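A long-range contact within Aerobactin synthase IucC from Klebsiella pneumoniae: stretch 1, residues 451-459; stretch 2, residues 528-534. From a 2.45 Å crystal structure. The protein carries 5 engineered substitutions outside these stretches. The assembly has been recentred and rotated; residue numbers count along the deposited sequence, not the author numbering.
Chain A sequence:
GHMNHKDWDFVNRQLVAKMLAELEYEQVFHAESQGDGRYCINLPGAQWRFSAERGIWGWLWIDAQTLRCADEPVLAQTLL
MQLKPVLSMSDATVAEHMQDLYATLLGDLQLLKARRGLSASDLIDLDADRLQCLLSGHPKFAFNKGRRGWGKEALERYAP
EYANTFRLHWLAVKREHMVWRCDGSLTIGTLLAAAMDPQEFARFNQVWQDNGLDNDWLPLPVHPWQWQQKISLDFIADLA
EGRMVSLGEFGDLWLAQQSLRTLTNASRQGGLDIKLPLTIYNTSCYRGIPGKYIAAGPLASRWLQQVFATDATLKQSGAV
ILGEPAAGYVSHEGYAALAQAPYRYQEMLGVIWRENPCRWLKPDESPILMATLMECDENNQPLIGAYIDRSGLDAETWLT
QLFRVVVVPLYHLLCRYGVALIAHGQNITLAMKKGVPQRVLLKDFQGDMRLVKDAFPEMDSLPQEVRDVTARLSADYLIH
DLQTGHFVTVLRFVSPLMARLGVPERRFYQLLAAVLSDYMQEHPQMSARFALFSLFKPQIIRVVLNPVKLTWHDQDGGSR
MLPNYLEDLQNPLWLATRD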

# COMPACT_ATOMS: atom_id res chain seq x y z
N LEU A 451 35.07 -3.76 -14.47
CA LEU A 451 36.25 -4.15 -15.22
C LEU A 451 37.32 -3.07 -15.10
O LEU A 451 37.03 -1.92 -14.75
CB LEU A 451 35.92 -4.38 -16.70
CG LEU A 451 34.84 -5.42 -17.01
CD1 LEU A 451 34.47 -5.36 -18.48
CD2 LEU A 451 35.33 -6.80 -16.64
N VAL A 452 38.55 -3.45 -15.41
CA VAL A 452 39.69 -2.55 -15.35
C VAL A 452 39.81 -1.80 -16.67
O VAL A 452 39.60 -2.37 -17.74
CB VAL A 452 40.99 -3.33 -15.03
CG1 VAL A 452 41.38 -4.24 -16.19
CG2 VAL A 452 42.12 -2.37 -14.69
N LYS A 453 40.15 -0.51 -16.59
CA LYS A 453 40.31 0.28 -17.80
C LYS A 453 41.43 -0.26 -18.68
O LYS A 453 41.33 -0.20 -19.91
CB LYS A 453 40.59 1.74 -17.43
N ASP A 454 42.49 -0.79 -18.08
CA ASP A 454 43.57 -1.38 -18.85
C ASP A 454 43.04 -2.51 -19.73
O ASP A 454 42.07 -3.18 -19.39
CB ASP A 454 44.67 -1.90 -17.92
CG ASP A 454 45.25 -0.81 -17.04
OD1 ASP A 454 44.78 0.34 -17.14
OD2 ASP A 454 46.17 -1.11 -16.26
N ALA A 455 43.71 -2.72 -20.86
CA ALA A 455 43.32 -3.76 -21.82
C ALA A 455 44.15 -5.00 -21.53
O ALA A 455 45.31 -5.10 -21.94
CB ALA A 455 43.50 -3.28 -23.25
N PHE A 456 43.55 -5.96 -20.82
CA PHE A 456 44.20 -7.24 -20.55
C PHE A 456 43.90 -8.22 -21.68
O PHE A 456 42.74 -8.33 -22.10
CB PHE A 456 43.72 -7.83 -19.23
CG PHE A 456 44.16 -7.07 -18.01
CD1 PHE A 456 45.03 -5.99 -18.11
CD2 PHE A 456 43.71 -7.45 -16.75
CE1 PHE A 456 45.43 -5.30 -16.98
CE2 PHE A 456 44.11 -6.76 -15.62
CZ PHE A 456 44.98 -5.69 -15.73
N PRO A 457 44.90 -8.93 -22.21
CA PRO A 457 44.58 -9.97 -23.21
C PRO A 457 43.56 -10.97 -22.72
O PRO A 457 42.70 -11.42 -23.49
CB PRO A 457 45.94 -10.63 -23.47
CG PRO A 457 46.95 -9.61 -23.08
CD PRO A 457 46.34 -8.84 -21.95
N GLU A 458 43.62 -11.33 -21.43
CA GLU A 458 42.69 -12.30 -20.86
C GLU A 458 41.25 -11.81 -20.88
O GLU A 458 40.35 -12.59 -20.58
CB GLU A 458 43.11 -12.63 -19.43
CG GLU A 458 44.52 -13.18 -19.29
CD GLU A 458 45.57 -12.09 -19.13
OE1 GLU A 458 45.24 -10.91 -19.37
OE2 GLU A 458 46.72 -12.41 -18.75
N MET A 459 41.01 -10.54 -21.23
CA MET A 459 39.67 -9.99 -21.31
C MET A 459 39.10 -9.98 -22.72
O MET A 459 37.92 -9.65 -22.89
CB MET A 459 39.65 -8.56 -20.76
CG MET A 459 39.05 -8.44 -19.39
SD MET A 459 38.97 -6.73 -18.82
CE MET A 459 37.68 -6.11 -19.89
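Stretch 2, residues 528-534: ARFALFS

The contact between residues 451-459 and 528-534 of IucC is a side-chain contact between a stretch that runs from the end of a strand through a loop into a 3-10 segment and the C-terminal end of a helix, built around an arginine that lies flat on a phenylalanine ring while forming a salt bridge to a nearby glutamate. It illustrates a general principle: a guanidinium group can use its flat face and its polar edge at the same time, so that one side chain serves both aromatic and ionic partners.

Stretch 1 leaves a strand at Val452, turns at Lys453, whose phi/psi is -62/-35, runs extended from Asp454 to Phe456 and enters a short 3-10 segment at Pro457, where Met459 N donates to Phe456 O at 2.9 Å. Stretch 2 is helical from Ala528 to Leu532, with Leu532 N bonded to Ala528 O at 3.0 Å, and Phe533 N still reaches Arg529 O at 3.0 Å. Phe533 is nevertheless the first residue to leave helical phi/psi, at -122/60, and the chain continues into Ser534 without helical geometry.

The two backbones run in opposite senses. Val452 lies nearest Phe533, Asp454 nearest Leu532 and Phe456 nearest Arg529, with CA to CA separations of 10.5, 10.3 and 10.0 Å respectively. Such spacing leaves the gap to be filled by side chains, and no backbone hydrogen bond joins the stretches. Together they bury 302 Å², a modest area to which Arg529 and Phe456 are the largest contributors.

Arg529 points its CA-to-CB bond toward stretch 1, and its m, m, t course through chi1 to chi3 carries the guanidinium over one face of Phe456. The Arg529 guanidinium and the Phe456 ring lie with planes 7° apart and centres 3.6 Å apart; Arg529 CZ sits 9° off the ring normal, almost directly above the centroid. This is a cation-pi arrangement as well as a stack, and in an added CH-pi contact Arg529 CD lies 4.2 Å from the centroid of the Phe456 ring. The N-H bonds of a planar guanidinium lie in its own plane, so stacking by the face leaves them free to bond at the edge. There Arg529 NH2 donates to Glu458 OE1 at 3.0 Å, with a nearly straight N-H...O angle of 167°, while Arg529 NH1 makes a weak, more bent bond to the same Glu458 OE1 at 3.5 Å. Arg529 NH1 is also hydrogen-bonded elsewhere in the structure. Pro457 CD approaches the guanidinium edge, 3.8 Å from Arg529 NH2.

The remainder is largely apolar. The edge of the Phe456 ring meets the helix end and the residue just beyond it, with Phe456 CZ 3.9 Å from Leu532 CD2 and 4.0 Å from Phe533 CE2. Phe533, buried and turned toward stretch 1, also receives Val452 at its edge, Val452 CG2 lying 4.0 Å from Phe533 CZ. Asp454 closes in on Leu532, with Asp454 OD2 3.4 Å from Leu532 CD2, a proximity without a hydrogen bond since the methyl is no donor. Phe456 thus links both parts of the contact, offering a face to the cation and an edge to hydrocarbon.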

# COMPACT_ATOMS: atom_id res chain seq x y z
N ALA A 528 53.85 -8.05 -12.34
CA ALA A 528 53.39 -6.70 -12.64
C ALA A 528 51.93 -6.51 -12.26
O ALA A 528 51.55 -5.48 -11.69
CB ALA A 528 53.61 -6.38 -14.11
N ARG A 529 51.08 -7.50 -12.58
CA ARG A 529 49.67 -7.40 -12.23
C ARG A 529 49.49 -7.18 -10.73
O ARG A 529 48.60 -6.43 -10.31
CB ARG A 529 48.92 -8.66 -12.67
CG ARG A 529 48.88 -8.87 -14.18
CD ARG A 529 47.96 -7.86 -14.86
NE ARG A 529 47.95 -8.03 -16.32
CZ ARG A 529 47.16 -8.88 -16.97
NH1 ARG A 529 46.31 -9.66 -16.31
NH2 ARG A 529 47.23 -8.95 -18.29
N PHE A 530 50.32 -7.83 -9.91
CA PHE A 530 50.18 -7.69 -8.46
C PHE A 530 50.60 -6.31 -8.00
O PHE A 530 50.00 -5.74 -7.08
CB PHE A 530 51.00 -8.78 -7.76
CG PHE A 530 50.51 -10.18 -8.02
CD1 PHE A 530 49.16 -10.44 -8.14
CD2 PHE A 530 51.41 -11.22 -8.15
CE1 PHE A 530 48.71 -11.72 -8.38
CE2 PHE A 530 50.96 -12.51 -8.40
CZ PHE A 530 49.61 -12.76 -8.51
N ALA A 531 51.64 -5.73 -8.62
CA ALA A 531 51.98 -4.34 -8.33
C ALA A 531 50.84 -3.42 -8.70
O ALA A 531 50.59 -2.41 -8.02
CB ALA A 531 53.26 -3.95 -9.08
N LEU A 532 50.12 -3.74 -9.78
CA LEU A 532 49.00 -2.91 -10.21
C LEU A 532 47.81 -3.03 -9.27
O LEU A 532 47.03 -2.08 -9.14
CB LEU A 532 48.60 -3.31 -11.63
CG LEU A 532 47.52 -2.47 -12.32
CD1 LEU A 532 48.00 -1.05 -12.56
CD2 LEU A 532 47.11 -3.13 -13.63
N PHE A 533 47.66 -4.18 -8.61
CA PHE A 533 46.57 -4.38 -7.65
C PHE A 533 47.12 -4.75 -6.28
O PHE A 533 46.80 -5.83 -5.75
CB PHE A 533 45.63 -5.49 -8.13
CG PHE A 533 44.93 -5.19 -9.42
CD1 PHE A 533 43.96 -4.19 -9.49
CD2 PHE A 533 45.21 -5.92 -10.56
CE1 PHE A 533 43.31 -3.92 -10.68
CE2 PHE A 533 44.56 -5.65 -11.75
CZ PHE A 533 43.61 -4.66 -11.81
N SER A 534 47.93 -3.88 -5.68
CA SER A 534 48.63 -4.23 -4.45
C SER A 534 47.71 -4.11 -3.25
O SER A 534 47.05 -3.08 -3.06
CB SER A 534 49.86 -3.34 -4.27
OG SER A 534 50.42 -3.52 -2.98